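Local atomic coordinates of putative thioesterase (Syntrophus aciditrophicus SB, PDB entry 3HDU), a protein that probably hydrolyses thioester bonds and adopts the hotdog fold of the thioesterase superfamily. Residues I70-A78 with I147-I155. Numbering follows the deposited sequence.
Sequences IDMTAGLAA and IAVGSVSYI
Y154 reaches from strand 146-156 to the flank of helix 58-85, and its side chain runs past A78, then A74 and G75, to end at D71. Its CB lies 3.6 Å from A78 CB, and CG stays near the same methyl. Farther out, CE1 approaches G75 N and lies 3.8 Å from A74 CB, while G75 CA sits over one face of the ring, 3.6 Å from the centroid, in a CH-pi contact. At the tip, Y154 OH donates to D71 O over 2.7 Å. The hydroxyl arrives above the carbonyl plane, 46° out of it, whereas the helical bond from G75 N comes from the opposite face, so this one oxygen accepts twice. The D71 carboxylate, with CG anti to the backbone N (chi1 -170°), brings OD1 to 2.8 Å from Y154 OH and is turned only 16° from the ring plane; OD1 is hydrogen-bonded to T103 OG1. Toward the start of the strand segment the contact becomes largely apolar: V152 CB meets A74 CB at 3.4 Å, V152 CG2 touches I70 CG2 at 3.8 Å, and I70 CD1 extends to A148 CB. This is the central helix of the hotdog fold packed on its antiparallel sheet, with M60 of the second subunit also against Y154. The buried phenol thus ends in a polar corner formed by D71 O and the D71 carboxylate, and its bond to D71 O is the only hydrogen bond between the two segments.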
loop_
_atom_site.group_PDB
_atom_site.type_symbol
_atom_site.label_atom_id
_atom_site.label_comp_id
_atom_site.label_asym_id
_atom_site.label_seq_id
_atom_site.Cartn_x
_atom_site.Cartn_y
_atom_site.Cartn_z
ATOM N N ILE A 70 -4.030 2.368 18.895
ATOM C CA ILE A 70 -3.306 3.072 17.819
ATOM C C ILE A 70 -4.176 4.198 17.224
ATOM O O ILE A 70 -3.689 5.314 17.027
ATOM C CB ILE A 70 -2.800 2.076 16.715
ATOM C CG1 ILE A 70 -1.635 1.244 17.269
ATOM C CG2 ILE A 70 -2.353 2.807 15.447
ATOM C CD1 ILE A 70 -1.143 0.135 16.353
ATOM N N ASP A 71 -5.452 3.892 16.973
ATOM C CA ASP A 71 -6.419 4.858 16.442
ATOM C C ASP A 71 -6.654 6.032 17.402
ATOM O O ASP A 71 -6.781 7.176 16.954
ATOM C CB ASP A 71 -7.760 4.166 16.127
ATOM C CG ASP A 71 -8.728 5.063 15.353
ATOM O OD1 ASP A 71 -8.285 5.812 14.461
ATOM O OD2 ASP A 71 -9.944 5.002 15.624
HETATM N N MSE A 72 -6.730 5.737 18.704
HETATM C CA MSE A 72 -6.905 6.762 19.743
HETATM C C MSE A 72 -5.667 7.646 19.883
HETATM O O MSE A 72 -5.800 8.867 20.002
HETATM C CB MSE A 72 -7.242 6.129 21.101
HETATM C CG MSE A 72 -8.630 5.499 21.175
HETATM SE SE MSE A 72 -10.074 6.789 21.030
HETATM C CE MSE A 72 -9.681 7.879 22.573
ATOM N N THR A 73 -4.482 7.023 19.890
ATOM C CA THR A 73 -3.201 7.738 19.959
ATOM C C THR A 73 -3.054 8.659 18.746
ATOM O O THR A 73 -2.681 9.829 18.896
ATOM C CB THR A 73 -1.986 6.767 20.045
ATOM O OG1 THR A 73 -2.134 5.908 21.179
ATOM C CG2 THR A 73 -0.666 7.524 20.169
ATOM N N ALA A 74 -3.369 8.123 17.564
ATOM C CA ALA A 74 -3.335 8.888 16.304
ATOM C C ALA A 74 -4.322 10.068 16.321
ATOM O O ALA A 74 -3.996 11.158 15.846
ATOM C CB ALA A 74 -3.619 7.976 15.113
ATOM N N GLY A 75 -5.511 9.840 16.874
ATOM C CA GLY A 75 -6.538 10.879 17.008
ATOM C C GLY A 75 -6.107 12.059 17.863
ATOM O O GLY A 75 -6.392 13.209 17.517
ATOM N N LEU A 76 -5.421 11.768 18.970
ATOM C CA LEU A 76 -4.858 12.793 19.854
ATOM C C LEU A 76 -3.710 13.540 19.163
ATOM O O LEU A 76 -3.616 14.757 19.294
ATOM C CB LEU A 76 -4.374 12.171 21.171
ATOM C CG LEU A 76 -3.779 13.079 22.256
ATOM C CD1 LEU A 76 -4.718 14.215 22.602
ATOM C CD2 LEU A 76 -3.447 12.264 23.492
ATOM N N ALA A 77 -2.839 12.813 18.453
ATOM C CA ALA A 77 -1.733 13.425 17.692
ATOM C C ALA A 77 -2.262 14.329 16.569
ATOM O O ALA A 77 -1.690 15.395 16.315
ATOM C CB ALA A 77 -0.797 12.363 17.123
ATOM N N ALA A 78 -3.344 13.889 15.910
ATOM C CA ALA A 78 -4.042 14.670 14.872
ATOM C C ALA A 78 -4.545 15.999 15.450
ATOM O O ALA A 78 -4.299 17.053 14.863
ATOM C CB ALA A 78 -5.210 13.874 14.277
ATOM N N ILE A 147 5.575 -4.266 19.502
ATOM C CA ILE A 147 4.573 -5.301 19.133
ATOM C C ILE A 147 3.725 -4.939 17.904
ATOM O O ILE A 147 3.239 -5.841 17.220
ATOM C CB ILE A 147 3.703 -5.763 20.349
ATOM C CG1 ILE A 147 2.763 -4.672 20.844
ATOM C CG2 ILE A 147 4.614 -6.273 21.490
ATOM C CD1 ILE A 147 2.048 -5.044 22.135
ATOM N N ALA A 148 3.553 -3.642 17.627
ATOM C CA ALA A 148 2.816 -3.185 16.438
ATOM C C ALA A 148 3.197 -1.765 16.008
ATOM O O ALA A 148 3.644 -0.966 16.830
ATOM C CB ALA A 148 1.308 -3.282 16.669
ATOM N N VAL A 149 3.064 -1.490 14.709
ATOM C CA VAL A 149 3.315 -0.155 14.132
ATOM C C VAL A 149 2.079 0.215 13.325
ATOM O O VAL A 149 1.430 -0.669 12.743
ATOM C CB VAL A 149 4.599 -0.085 13.249
ATOM C CG1 VAL A 149 5.817 -0.522 14.048
ATOM C CG2 VAL A 149 4.471 -0.926 11.978
ATOM N N GLY A 150 1.746 1.504 13.302
ATOM C CA GLY A 150 0.563 1.980 12.590
ATOM C C GLY A 150 0.757 3.250 11.790
ATOM O O GLY A 150 1.603 4.076 12.137
ATOM N N SER A 151 0.007 3.356 10.691
ATOM C CA SER A 151 -0.084 4.559 9.858
ATOM C C SER A 151 -1.570 4.898 9.882
ATOM O O SER A 151 -2.397 4.067 9.471
ATOM C CB SER A 151 0.374 4.319 8.427
ATOM O OG SER A 151 1.738 3.947 8.391
ATOM N N VAL A 152 -1.906 6.080 10.394
ATOM C CA VAL A 152 -3.294 6.509 10.529
ATOM C C VAL A 152 -3.487 7.903 9.927
ATOM O O VAL A 152 -2.675 8.796 10.175
ATOM C CB VAL A 152 -3.720 6.541 12.018
ATOM C CG1 VAL A 152 -5.225 6.812 12.150
ATOM C CG2 VAL A 152 -3.357 5.231 12.721
ATOM N N SER A 153 -4.553 8.070 9.143
ATOM C CA SER A 153 -4.931 9.358 8.556
ATOM C C SER A 153 -6.228 9.835 9.202
ATOM O O SER A 153 -7.213 9.090 9.212
ATOM C CB SER A 153 -5.123 9.259 7.041
ATOM O OG SER A 153 -3.882 9.391 6.367
ATOM N N TYR A 154 -6.198 11.054 9.755
ATOM C CA TYR A 154 -7.365 11.734 10.333
ATOM C C TYR A 154 -7.750 12.939 9.478
ATOM O O TYR A 154 -6.877 13.611 8.921
ATOM C CB TYR A 154 -7.100 12.185 11.777
ATOM C CG TYR A 154 -7.541 11.174 12.796
ATOM C CD1 TYR A 154 -6.697 10.135 13.190
ATOM C CD2 TYR A 154 -8.827 11.235 13.349
ATOM C CE1 TYR A 154 -7.116 9.183 14.126
ATOM C CE2 TYR A 154 -9.259 10.285 14.283
ATOM C CZ TYR A 154 -8.397 9.265 14.670
ATOM O OH TYR A 154 -8.808 8.329 15.586
ATOM N N ILE A 155 -9.059 13.184 9.365
ATOM C CA ILE A 155 -9.595 14.347 8.647
ATOM C C ILE A 155 -10.624 15.089 9.497
ATOM O O ILE A 155 -11.228 14.503 10.396
ATOM C CB ILE A 155 -10.220 13.970 7.276
ATOM C CG1 ILE A 155 -11.416 13.011 7.420
ATOM C CG2 ILE A 155 -9.161 13.347 6.367
ATOM C CD1 ILE A 155 -12.102 12.708 6.103
#